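Side-chain contacts in piwi domain-containing protein (Vanderwaltozyma polyspora, PDB 5THE), which probably binds a guide RNA as part of a budding-yeast Argonaute, of which this chain is the C-terminal lobe, in an enzyme that cleaves target RNA: residues S232-V235 and M236-L240; S97-D100 and I101-K105; S318-L321 and N322-I326; P536-D540 and N541-V545. All coordinates share one frame; numbering follows the deposited sequence.

Three of the four contacts are successive turns of helices, while interaction 4 folds a loop near the C-terminus back on itself. Interaction 1 is the most buried, and its Asn233, Val234 and Lys237 face bound RNA. Interaction 2 is half surface, with an apolar face of leucine and methionine inside and charged residues outside. The two do not touch, but Phe106, just beyond 101-105 on the same helix, packs on Val234, Val235 and Met238. Interactions 3 and 4 touch through Ile326 with Ser544 and Asn322 with Lys543. They also share Asp301, which takes Arg323 and Asn322 from the helix and Lys543 from the loop. Interactions 2 and 3 lie farthest apart, with centres about 42 Å from each other.

Interaction 1: S232-V235 and M236-L240; sequences SNVV and MKMNL. With nucleotides of chain B.
Val234 and Met238, one turn apart on a helix, lie side by side and point the same way, with Val234 CG1 3.7 Å from Met238 CE. Met238 runs extended beyond CG, which carries its methyl out to that branch. The other branch of Val234 faces RNA: CG2 lies 3.2 Å from O4' of A2 of chain B. Asn233 and Met236 also run alongside each other, more loosely. Asn233 turns its amide to the base, with ND2 2.9 Å from N3 of the same A2. Lys237 reaches the sugar-phosphate backbone of the RNA. Its chain bends at chi2, chi3 and chi4, bringing CE beside the A2 ribose and NZ into a 2.7 Å hydrogen bond with OP1 of A3 of chain B. NZ also pairs with a further RNA phosphate and with the main-chain O of Ile549, so one ammonium gathers several acceptors, consistent with a guide-binding site. A leucine in its place would probably cost these phosphates the positive charge of this ammonium and weaken the hold on the RNA. Behind the side chains, Asn239 N bonds to Val235 O at 2.8 Å (166° at the hydrogen). Val234, Val235 and Met238 press on Phe106 of helix 95-111, and the face of helix 228-241 carrying Val234 and Met238 lies over strands 185-191 and 215-219.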
loop_
_atom_site.group_PDB
_atom_site.type_symbol
_atom_site.label_atom_id
_atom_site.label_comp_id
_atom_site.label_asym_id
_atom_site.label_seq_id
_atom_site.Cartn_x
_atom_site.Cartn_y
_atom_site.Cartn_z
ATOM N N SER A 232 -11.688 -13.954 -4.905
ATOM C CA SER A 232 -11.006 -13.849 -3.620
ATOM C C SER A 232 -10.093 -12.628 -3.582
ATOM O O SER A 232 -10.019 -11.927 -2.564
ATOM C CB SER A 232 -10.196 -15.117 -3.346
ATOM O OG SER A 232 -11.009 -16.271 -3.438
ATOM N N ASN A 233 -9.372 -12.366 -4.672
ATOM C CA ASN A 233 -8.496 -11.200 -4.702
ATOM C C ASN A 233 -9.297 -9.906 -4.657
ATOM O O ASN A 233 -8.927 -8.973 -3.939
ATOM C CB ASN A 233 -7.606 -11.248 -5.945
ATOM C CG ASN A 233 -6.559 -12.353 -5.859
ATOM O OD1 ASN A 233 -6.273 -12.859 -4.783
ATOM N ND2 ASN A 233 -5.994 -12.729 -6.992
ATOM N N VAL A 234 -10.390 -9.839 -5.427
ATOM C CA VAL A 234 -11.221 -8.638 -5.455
ATOM C C VAL A 234 -11.690 -8.287 -4.052
ATOM O O VAL A 234 -11.612 -7.130 -3.623
ATOM C CB VAL A 234 -12.413 -8.831 -6.414
ATOM C CG1 VAL A 234 -13.492 -7.774 -6.146
ATOM C CG2 VAL A 234 -11.943 -8.765 -7.884
ATOM N N VAL A 235 -12.186 -9.282 -3.312
ATOM C CA VAL A 235 -12.797 -8.994 -2.020
ATOM C C VAL A 235 -11.752 -8.662 -0.968
ATOM O O VAL A 235 -12.088 -8.058 0.053
ATOM C CB VAL A 235 -13.696 -10.176 -1.590
ATOM C CG1 VAL A 235 -12.869 -11.348 -1.055
ATOM C CG2 VAL A 235 -14.767 -9.724 -0.593
ATOM N N MET A 236 -10.484 -9.033 -1.186
ATOM C CA MET A 236 -9.435 -8.565 -0.287
ATOM C C MET A 236 -9.479 -7.053 -0.181
ATOM O O MET A 236 -9.462 -6.485 0.922
ATOM C CB MET A 236 -8.065 -9.031 -0.778
ATOM C CG MET A 236 -7.860 -10.548 -0.654
ATOM S SD MET A 236 -6.190 -11.080 -1.025
ATOM C CE MET A 236 -5.358 -10.945 0.553
ATOM N N LYS A 237 -9.602 -6.390 -1.331
ATOM C CA LYS A 237 -9.627 -4.933 -1.375
ATOM C C LYS A 237 -10.901 -4.390 -0.753
ATOM O O LYS A 237 -10.857 -3.426 0.013
ATOM C CB LYS A 237 -9.465 -4.460 -2.830
ATOM C CG LYS A 237 -8.100 -4.832 -3.420
ATOM C CD LYS A 237 -8.175 -5.369 -4.858
ATOM C CE LYS A 237 -8.608 -4.306 -5.873
ATOM N NZ LYS A 237 -7.669 -3.140 -5.991
ATOM N N MET A 238 -12.047 -5.001 -1.075
ATOM C CA MET A 238 -13.311 -4.571 -0.487
ATOM C C MET A 238 -13.251 -4.645 1.026
ATOM O O MET A 238 -13.637 -3.700 1.726
ATOM C CB MET A 238 -14.446 -5.448 -1.006
ATOM C CG MET A 238 -14.644 -5.361 -2.515
ATOM S SD MET A 238 -15.971 -6.475 -3.013
ATOM C CE MET A 238 -16.295 -5.917 -4.702
ATOM N N ASN A 239 -12.761 -5.772 1.546
ATOM C CA ASN A 239 -12.720 -5.971 2.989
ATOM C C ASN A 239 -11.894 -4.885 3.667
ATOM O O ASN A 239 -12.295 -4.357 4.709
ATOM C CB ASN A 239 -12.159 -7.357 3.311
ATOM C CG ASN A 239 -12.340 -7.750 4.792
ATOM O OD1 ASN A 239 -11.494 -8.403 5.373
ATOM N ND2 ASN A 239 -13.461 -7.401 5.364
ATOM N N LEU A 240 -10.745 -4.524 3.076
ATOM C CA LEU A 240 -9.953 -3.419 3.619
ATOM C C LEU A 240 -10.748 -2.117 3.618
ATOM O O LEU A 240 -10.757 -1.386 4.619
ATOM C CB LEU A 240 -8.649 -3.254 2.835
ATOM C CG LEU A 240 -7.646 -4.412 2.998
ATOM C CD1 LEU A 240 -6.462 -4.246 2.047
ATOM C CD2 LEU A 240 -7.165 -4.534 4.466
ATOM P P A B 2 -9.403 -5.763 -13.035
ATOM O OP1 A B 2 -8.270 -5.681 -13.991
ATOM O OP2 A B 2 -10.611 -6.592 -13.338
ATOM O "O5'" A B 2 -8.821 -6.209 -11.622
ATOM C "C5'" A B 2 -9.583 -6.038 -10.424
ATOM C "C4'" A B 2 -9.062 -6.921 -9.327
ATOM O "O4'" A B 2 -9.329 -8.300 -9.661
ATOM C "C3'" A B 2 -7.560 -6.894 -9.113
ATOM O "O3'" A B 2 -7.149 -5.795 -8.353
ATOM C "C2'" A B 2 -7.300 -8.235 -8.443
ATOM O "O2'" A B 2 -7.741 -8.202 -7.093
ATOM C "C1'" A B 2 -8.262 -9.121 -9.221
ATOM N N9 A B 2 -7.659 -9.711 -10.432
ATOM C C8 A B 2 -7.589 -9.138 -11.678
ATOM N N7 A B 2 -7.049 -9.900 -12.587
ATOM C C5 A B 2 -6.771 -11.071 -11.889
ATOM C C6 A B 2 -6.190 -12.267 -12.301
ATOM N N6 A B 2 -5.796 -12.444 -13.564
ATOM N N1 A B 2 -6.032 -13.245 -11.370
ATOM C C2 A B 2 -6.449 -13.003 -10.115
ATOM N N3 A B 2 -7.015 -11.900 -9.601
ATOM C C4 A B 2 -7.136 -10.973 -10.557
ATOM P P A B 3 -5.716 -5.144 -8.621
ATOM O OP1 A B 3 -5.720 -3.958 -7.711
ATOM O OP2 A B 3 -5.490 -4.973 -10.087
ATOM O "O5'" A B 3 -4.693 -6.245 -8.084
ATOM C "C5'" A B 3 -4.697 -6.606 -6.712
ATOM C "C4'" A B 3 -3.881 -7.844 -6.467
ATOM O "O4'" A B 3 -4.501 -9.005 -7.079
ATOM C "C3'" A B 3 -2.479 -7.834 -7.046
ATOM O "O3'" A B 3 -1.595 -7.102 -6.237
ATOM C "C2'" A B 3 -2.150 -9.316 -7.108
ATOM O "O2'" A B 3 -1.805 -9.802 -5.815
ATOM C "C1'" A B 3 -3.504 -9.899 -7.519
ATOM N N9 A B 3 -3.571 -9.965 -8.978
ATOM C C8 A B 3 -3.846 -8.934 -9.851
ATOM N N7 A B 3 -3.770 -9.301 -11.107
ATOM C C5 A B 3 -3.424 -10.639 -11.040
ATOM C C6 A B 3 -3.193 -11.567 -12.048
ATOM N N6 A B 3 -3.305 -11.243 -13.349
ATOM N N1 A B 3 -2.860 -12.814 -11.652
ATOM C C2 A B 3 -2.763 -13.079 -10.333
ATOM N N3 A B 3 -2.946 -12.278 -9.277
ATOM C C4 A B 3 -3.278 -11.061 -9.729
#

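Interaction 2: S97-D100 and I101-K105; sequences SELD and ISMDK
Leu99, its CG trans to the backbone N (chi1 180°), and Met103, its CG beside the backbone N (chi1 -70°), end up side by side and pointing the same way, with Leu99 CD1 4.0 Å from Met103 CG. They sit one turn apart on helix 95-111, the helix of a beta-alpha-beta unit with parallel strands 77-85 and 117-118. Met103 folds again at chi2 and chi3, leading its sulfur end away from Leu99 and into the core. Both residues face the sheet: Leu99 packs on Phe83 and Val190, Met103 on Leu79, Ala81 and Leu188, while Trp220 and Phe223 of helix 220-223 close in beside them. The rest of the turn is polar or exposed. Asp100 forms a salt bridge with Lys122 and Glu98 one with Lys224, so the charged ends are tied to neighbouring parts of the fold. Ile101 lies on the outer surface, its CG1 3.2 Å from Ser97 O. Four regular backbone bonds hold the turn, among them Met103 N to Leu99 O at 2.9 Å and Asp104 N to Asp100 O at 3.0 Å. Ser102 is buried, and its hydroxyl is hydrogen-bonded to OD1 of Asn226. That same OG stands 3.2 Å from Glu98 O, the carbonyl that accepts Ser102 N at 2.9 Å.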
loop_
_atom_site.group_PDB
_atom_site.type_symbol
_atom_site.label_atom_id
_atom_site.label_comp_id
_atom_site.label_asym_id
_atom_site.label_seq_id
_atom_site.Cartn_x
_atom_site.Cartn_y
_atom_site.Cartn_z
ATOM N N SER A 97 -28.075 -11.252 -17.593
ATOM C CA SER A 97 -28.110 -12.470 -16.784
ATOM C C SER A 97 -26.707 -12.987 -16.491
ATOM O O SER A 97 -26.473 -13.576 -15.431
ATOM C CB SER A 97 -28.959 -13.551 -17.468
ATOM O OG SER A 97 -28.476 -13.829 -18.766
ATOM N N GLU A 98 -25.756 -12.759 -17.395
ATOM C CA GLU A 98 -24.383 -13.132 -17.086
ATOM C C GLU A 98 -23.853 -12.341 -15.897
ATOM O O GLU A 98 -23.150 -12.890 -15.042
ATOM C CB GLU A 98 -23.496 -12.950 -18.313
ATOM C CG GLU A 98 -23.486 -14.179 -19.219
ATOM C CD GLU A 98 -22.673 -13.984 -20.490
ATOM O OE1 GLU A 98 -21.983 -12.950 -20.618
ATOM O OE2 GLU A 98 -22.732 -14.874 -21.366
ATOM N N LEU A 99 -24.212 -11.063 -15.804
ATOM C CA LEU A 99 -23.781 -10.269 -14.660
ATOM C C LEU A 99 -24.477 -10.716 -13.379
ATOM O O LEU A 99 -23.842 -10.785 -12.330
ATOM C CB LEU A 99 -24.022 -8.784 -14.928
ATOM C CG LEU A 99 -23.635 -7.793 -13.828
ATOM C CD1 LEU A 99 -22.183 -8.004 -13.385
ATOM C CD2 LEU A 99 -23.855 -6.360 -14.340
ATOM N N ASP A 100 -25.779 -11.029 -13.445
ATOM C CA ASP A 100 -26.469 -11.603 -12.289
ATOM C C ASP A 100 -25.789 -12.878 -11.813
ATOM O O ASP A 100 -25.585 -13.084 -10.605
ATOM C CB ASP A 100 -27.925 -11.899 -12.640
ATOM C CG ASP A 100 -28.731 -10.647 -12.810
ATOM O OD1 ASP A 100 -28.445 -9.670 -12.083
ATOM O OD2 ASP A 100 -29.636 -10.627 -13.671
ATOM N N ILE A 101 -25.456 -13.757 -12.754
ATOM C CA ILE A 101 -24.792 -15.007 -12.407
ATOM C C ILE A 101 -23.443 -14.727 -11.748
ATOM O O ILE A 101 -23.102 -15.317 -10.716
ATOM C CB ILE A 101 -24.656 -15.891 -13.658
ATOM C CG1 ILE A 101 -26.048 -16.400 -14.055
ATOM C CG2 ILE A 101 -23.688 -17.035 -13.408
ATOM C CD1 ILE A 101 -26.153 -16.893 -15.478
ATOM N N SER A 102 -22.664 -13.807 -12.323
ATOM C CA SER A 102 -21.350 -13.502 -11.758
ATOM C C SER A 102 -21.469 -12.897 -10.365
ATOM O O SER A 102 -20.655 -13.192 -9.487
ATOM C CB SER A 102 -20.583 -12.562 -12.683
ATOM O OG SER A 102 -20.175 -13.247 -13.846
ATOM N N MET A 103 -22.481 -12.048 -10.146
ATOM C CA MET A 103 -22.678 -11.447 -8.833
ATOM C C MET A 103 -23.041 -12.505 -7.803
ATOM O O MET A 103 -22.610 -12.435 -6.645
ATOM C CB MET A 103 -23.776 -10.382 -8.902
ATOM C CG MET A 103 -23.384 -9.130 -9.686
ATOM S SD MET A 103 -21.915 -8.329 -9.014
ATOM C CE MET A 103 -22.614 -7.554 -7.551
ATOM N N ASP A 104 -23.822 -13.500 -8.212
ATOM C CA ASP A 104 -24.213 -14.545 -7.277
ATOM C C ASP A 104 -23.045 -15.461 -6.954
ATOM O O ASP A 104 -22.849 -15.853 -5.795
ATOM C CB ASP A 104 -25.375 -15.352 -7.848
ATOM C CG ASP A 104 -25.947 -16.319 -6.836
ATOM O OD1 ASP A 104 -26.724 -15.863 -5.976
ATOM O OD2 ASP A 104 -25.611 -17.520 -6.890
ATOM N N LYS A 105 -22.271 -15.833 -7.969
ATOM C CA LYS A 105 -21.087 -16.641 -7.719
ATOM C C LYS A 105 -20.084 -15.876 -6.860
ATOM O O LYS A 105 -19.460 -16.449 -5.960
ATOM C CB LYS A 105 -20.475 -17.069 -9.052
ATOM C CG LYS A 105 -19.103 -17.713 -8.958
ATOM C CD LYS A 105 -19.188 -19.209 -8.785
ATOM C CE LYS A 105 -17.870 -19.867 -9.176
ATOM N NZ LYS A 105 -16.684 -19.114 -8.681
#

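Interaction 3: S318-L321 and N322-I326; sequences SLML and NRLKI
Leu324 N and Lys325 N bond back to Met320 O (3.0 Å) and Leu321 O (2.9 Å), the i to i+4 pattern of the helix that follows a 3-10 segment at Ser318 and Leu319. Asn322 N donates instead to a water 2.8 Å away, which in turn gives a weak bond to Ser318 O. Arg323 bends at chi2 and chi3, turning its guanidinium back toward the previous turn. Leu319 O lies at the edge of that group, near its plane, and accepts a weak 3.0 Å bond from Arg323 NH1. The stronger partner of NH1 is Asp301, through a salt bridge to OD2, and Asn322 ND2 bonds to this same oxygen. On another side, Leu321 and the extended Lys325 cross at a slant, Leu321 CD1 lying 3.9 Å from Lys325 CE, so the far methylenes of the lysine rest against one leucine branch. A serine in place of Lys325 would probably uncover that Leu321 methyl and open a gap beside Leu373, which the lysine also touches. Met320 and Leu324 run inward; Met320 CE stands 4.4 Å from Leu324 CD2. Met320 meets Leu267, Leu269 and Leu287 on strands 264-274 and 282-289, as well as Val366 of helix 351-373. Helix 320-329 is thus packed on the strands and against helix 351-373, consistent with the RNase H-like fold of Piwi domains.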
loop_
_atom_site.group_PDB
_atom_site.type_symbol
_atom_site.label_atom_id
_atom_site.label_comp_id
_atom_site.label_asym_id
_atom_site.label_seq_id
_atom_site.Cartn_x
_atom_site.Cartn_y
_atom_site.Cartn_z
ATOM N N SER A 318 2.542 18.651 7.936
ATOM C CA SER A 318 1.143 19.051 7.998
ATOM C C SER A 318 0.216 17.843 7.895
ATOM O O SER A 318 -0.842 17.813 8.540
ATOM C CB SER A 318 0.842 20.069 6.900
ATOM O OG SER A 318 0.795 19.446 5.633
ATOM N N LEU A 319 0.609 16.825 7.122
ATOM C CA LEU A 319 -0.136 15.573 6.989
ATOM C C LEU A 319 -0.058 14.693 8.232
ATOM O O LEU A 319 -0.726 13.651 8.276
ATOM C CB LEU A 319 0.375 14.794 5.775
ATOM C CG LEU A 319 0.398 15.564 4.456
ATOM C CD1 LEU A 319 0.841 14.677 3.311
ATOM C CD2 LEU A 319 -0.972 16.140 4.179
ATOM N N MET A 320 0.726 15.074 9.240
ATOM C CA MET A 320 0.844 14.240 10.425
ATOM C C MET A 320 -0.389 14.310 11.311
ATOM O O MET A 320 -0.635 13.364 12.060
ATOM C CB MET A 320 2.086 14.632 11.227
ATOM C CG MET A 320 3.386 14.145 10.613
ATOM S SD MET A 320 3.557 12.336 10.673
ATOM C CE MET A 320 3.380 11.964 12.428
ATOM N N LEU A 321 -1.171 15.391 11.231
ATOM C CA LEU A 321 -2.247 15.607 12.196
ATOM C C LEU A 321 -3.230 14.441 12.203
ATOM O O LEU A 321 -3.575 13.906 13.267
ATOM C CB LEU A 321 -2.971 16.923 11.904
ATOM C CG LEU A 321 -4.221 17.246 12.740
ATOM C CD1 LEU A 321 -3.943 17.185 14.245
ATOM C CD2 LEU A 321 -4.804 18.598 12.366
ATOM N N ASN A 322 -3.674 14.018 11.021
ATOM C CA ASN A 322 -4.597 12.890 10.943
ATOM C C ASN A 322 -3.934 11.577 11.322
ATOM O O ASN A 322 -4.598 10.699 11.882
ATOM C CB ASN A 322 -5.192 12.785 9.539
ATOM C CG ASN A 322 -6.189 13.872 9.269
ATOM O OD1 ASN A 322 -6.739 14.445 10.202
ATOM N ND2 ASN A 322 -6.422 14.177 7.996
ATOM N N ARG A 323 -2.651 11.393 10.996
ATOM C CA ARG A 323 -1.970 10.190 11.469
ATOM C C ARG A 323 -2.066 10.090 12.983
ATOM O O ARG A 323 -2.338 9.015 13.530
ATOM C CB ARG A 323 -0.501 10.178 11.035
ATOM C CG ARG A 323 -0.242 10.707 9.619
ATOM C CD ARG A 323 -0.521 9.659 8.559
ATOM N NE ARG A 323 -1.935 9.305 8.426
ATOM C CZ ARG A 323 -2.845 10.103 7.878
ATOM N NH1 ARG A 323 -2.483 11.304 7.448
ATOM N NH2 ARG A 323 -4.107 9.712 7.770
ATOM N N LEU A 324 -1.873 11.216 13.678
ATOM C CA LEU A 324 -1.933 11.196 15.138
ATOM C C LEU A 324 -3.359 11.000 15.630
ATOM O O LEU A 324 -3.596 10.217 16.556
ATOM C CB LEU A 324 -1.355 12.489 15.704
ATOM C CG LEU A 324 0.139 12.743 15.488
ATOM C CD1 LEU A 324 0.527 14.091 16.076
ATOM C CD2 LEU A 324 0.929 11.637 16.122
ATOM N N LYS A 325 -4.318 11.709 15.029
ATOM C CA LYS A 325 -5.709 11.612 15.463
ATOM C C LYS A 325 -6.227 10.189 15.343
ATOM O O LYS A 325 -6.878 9.673 16.257
ATOM C CB LYS A 325 -6.592 12.552 14.636
ATOM C CG LYS A 325 -6.564 14.012 15.054
ATOM C CD LYS A 325 -7.370 14.853 14.049
ATOM C CE LYS A 325 -7.706 16.217 14.600
ATOM N NZ LYS A 325 -8.551 17.019 13.658
ATOM N N ILE A 326 -5.977 9.551 14.204
ATOM C CA ILE A 326 -6.475 8.202 13.994
ATOM C C ILE A 326 -5.777 7.234 14.933
ATOM O O ILE A 326 -6.416 6.373 15.551
ATOM C CB ILE A 326 -6.303 7.786 12.521
ATOM C CG1 ILE A 326 -7.069 8.760 11.619
ATOM C CG2 ILE A 326 -6.804 6.359 12.330
ATOM C CD1 ILE A 326 -6.825 8.554 10.124
HETATM O O HOH W 1 -3.235 15.309 8.549
#

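Interaction 4: P536-D540 and N541-V545; sequences PQVND and NIKSV
Gln537 and Lys543 cross at about a right angle, and Gln537 OE1 accepts a 3.1 Å bond from Lys543 NZ, with NZ standing 34° off the amide plane of Gln537. Both ends have second partners: Gln537 NE2 bonds to Tyr302 O, and Lys543 NZ forms a salt bridge with Asp301. Val538 comes next and packs tightly on Ile542, its CG2 3.5 Å from Ile542 CD1. Leu209 and Tyr547 also touch this valine. Asn539 has its CG opposite the backbone N (chi1 -173°), which swings OD1 forward to Asn541 N. That 2.7 Å bond is nearly straight and uses an in-plane lone pair, while ND2 turns to Lys210 O. The main-chain O of Asn539 accepts Ile542 N at 3.0 Å, from above the carbonyl plane. Asp540 crosses Lys543 at a slant, its OD1 3.5 Å from Lys543 CD, and Asp540 O takes a weak bond from Lys543 N. The side-chain bond from Asn539 to Asn541 N makes an Asx turn, and a type I beta turn from Ile542 to Val545 follows. Together they fold this C-terminal loop between helices 197-210 and 320-329.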
loop_
_atom_site.group_PDB
_atom_site.type_symbol
_atom_site.label_atom_id
_atom_site.label_comp_id
_atom_site.label_asym_id
_atom_site.label_seq_id
_atom_site.Cartn_x
_atom_site.Cartn_y
_atom_site.Cartn_z
ATOM N N PRO A 536 -8.614 18.725 -4.933
ATOM C CA PRO A 536 -9.467 18.837 -3.752
ATOM C C PRO A 536 -9.244 17.656 -2.831
ATOM O O PRO A 536 -8.850 16.567 -3.264
ATOM C CB PRO A 536 -10.891 18.821 -4.329
ATOM C CG PRO A 536 -10.729 18.878 -5.844
ATOM C CD PRO A 536 -9.375 18.339 -6.131
ATOM N N GLN A 537 -9.485 17.898 -1.547
ATOM C CA GLN A 537 -9.399 16.847 -0.552
ATOM C C GLN A 537 -10.593 15.927 -0.668
ATOM O O GLN A 537 -11.709 16.333 -0.989
ATOM C CB GLN A 537 -9.339 17.419 0.865
ATOM C CG GLN A 537 -7.984 18.008 1.205
ATOM C CD GLN A 537 -6.895 16.966 1.072
ATOM O OE1 GLN A 537 -7.010 15.882 1.639
ATOM N NE2 GLN A 537 -5.847 17.274 0.291
ATOM N N VAL A 538 -10.340 14.668 -0.382
ATOM C CA VAL A 538 -11.369 13.667 -0.479
ATOM C C VAL A 538 -12.403 13.909 0.615
ATOM O O VAL A 538 -12.106 14.488 1.671
ATOM C CB VAL A 538 -10.667 12.297 -0.389
ATOM C CG1 VAL A 538 -10.835 11.676 0.936
ATOM C CG2 VAL A 538 -11.033 11.407 -1.551
ATOM N N ASN A 539 -13.650 13.563 0.306
ATOM C CA ASN A 539 -14.765 13.570 1.242
ATOM C C ASN A 539 -14.345 13.034 2.607
ATOM O O ASN A 539 -13.681 11.999 2.699
ATOM C CB ASN A 539 -15.884 12.701 0.637
ATOM C CG ASN A 539 -17.178 12.748 1.423
ATOM O OD1 ASN A 539 -17.213 12.453 2.615
ATOM N ND2 ASN A 539 -18.261 13.115 0.743
ATOM N N ASP A 540 -14.748 13.733 3.674
ATOM C CA ASP A 540 -14.388 13.301 5.028
ATOM C C ASP A 540 -14.817 11.867 5.340
ATOM O O ASP A 540 -14.226 11.243 6.233
ATOM C CB ASP A 540 -14.998 14.242 6.070
ATOM C CG ASP A 540 -14.162 15.489 6.297
ATOM O OD1 ASP A 540 -12.987 15.510 5.871
ATOM O OD2 ASP A 540 -14.677 16.445 6.913
ATOM N N ASN A 541 -15.835 11.339 4.638
ATOM C CA ASN A 541 -16.283 9.958 4.846
ATOM C C ASN A 541 -15.130 8.968 4.735
ATOM O O ASN A 541 -15.100 7.956 5.442
ATOM C CB ASN A 541 -17.349 9.565 3.810
ATOM C CG ASN A 541 -18.718 10.153 4.097
ATOM O OD1 ASN A 541 -19.039 10.501 5.232
ATOM N ND2 ASN A 541 -19.547 10.246 3.058
ATOM N N ILE A 542 -14.189 9.221 3.826
ATOM C CA ILE A 542 -13.210 8.206 3.490
ATOM C C ILE A 542 -11.792 8.625 3.846
ATOM O O ILE A 542 -10.850 7.901 3.536
ATOM C CB ILE A 542 -13.303 7.804 2.005
ATOM C CG1 ILE A 542 -13.177 9.026 1.108
ATOM C CG2 ILE A 542 -14.605 7.048 1.724
ATOM C CD1 ILE A 542 -12.687 8.648 -0.275
ATOM N N LYS A 543 -11.616 9.765 4.515
ATOM C CA LYS A 543 -10.265 10.186 4.874
ATOM C C LYS A 543 -9.576 9.168 5.775
ATOM O O LYS A 543 -8.346 9.051 5.753
ATOM C CB LYS A 543 -10.302 11.571 5.527
ATOM C CG LYS A 543 -9.514 12.614 4.735
ATOM C CD LYS A 543 -9.969 14.039 5.023
ATOM C CE LYS A 543 -9.209 15.051 4.164
ATOM N NZ LYS A 543 -7.759 15.168 4.548
ATOM N N SER A 544 -10.341 8.394 6.543
ATOM C CA SER A 544 -9.780 7.340 7.373
ATOM C C SER A 544 -9.917 5.965 6.732
ATOM O O SER A 544 -9.768 4.952 7.416
ATOM C CB SER A 544 -10.438 7.344 8.756
ATOM O OG SER A 544 -10.266 8.601 9.376
ATOM N N VAL A 545 -10.197 5.911 5.442
ATOM C CA VAL A 545 -10.412 4.659 4.732
ATOM C C VAL A 545 -9.299 4.486 3.715
ATOM O O VAL A 545 -8.800 5.469 3.154
ATOM C CB VAL A 545 -11.799 4.658 4.051
ATOM C CG1 VAL A 545 -11.993 3.406 3.196
ATOM C CG2 VAL A 545 -12.903 4.796 5.110
#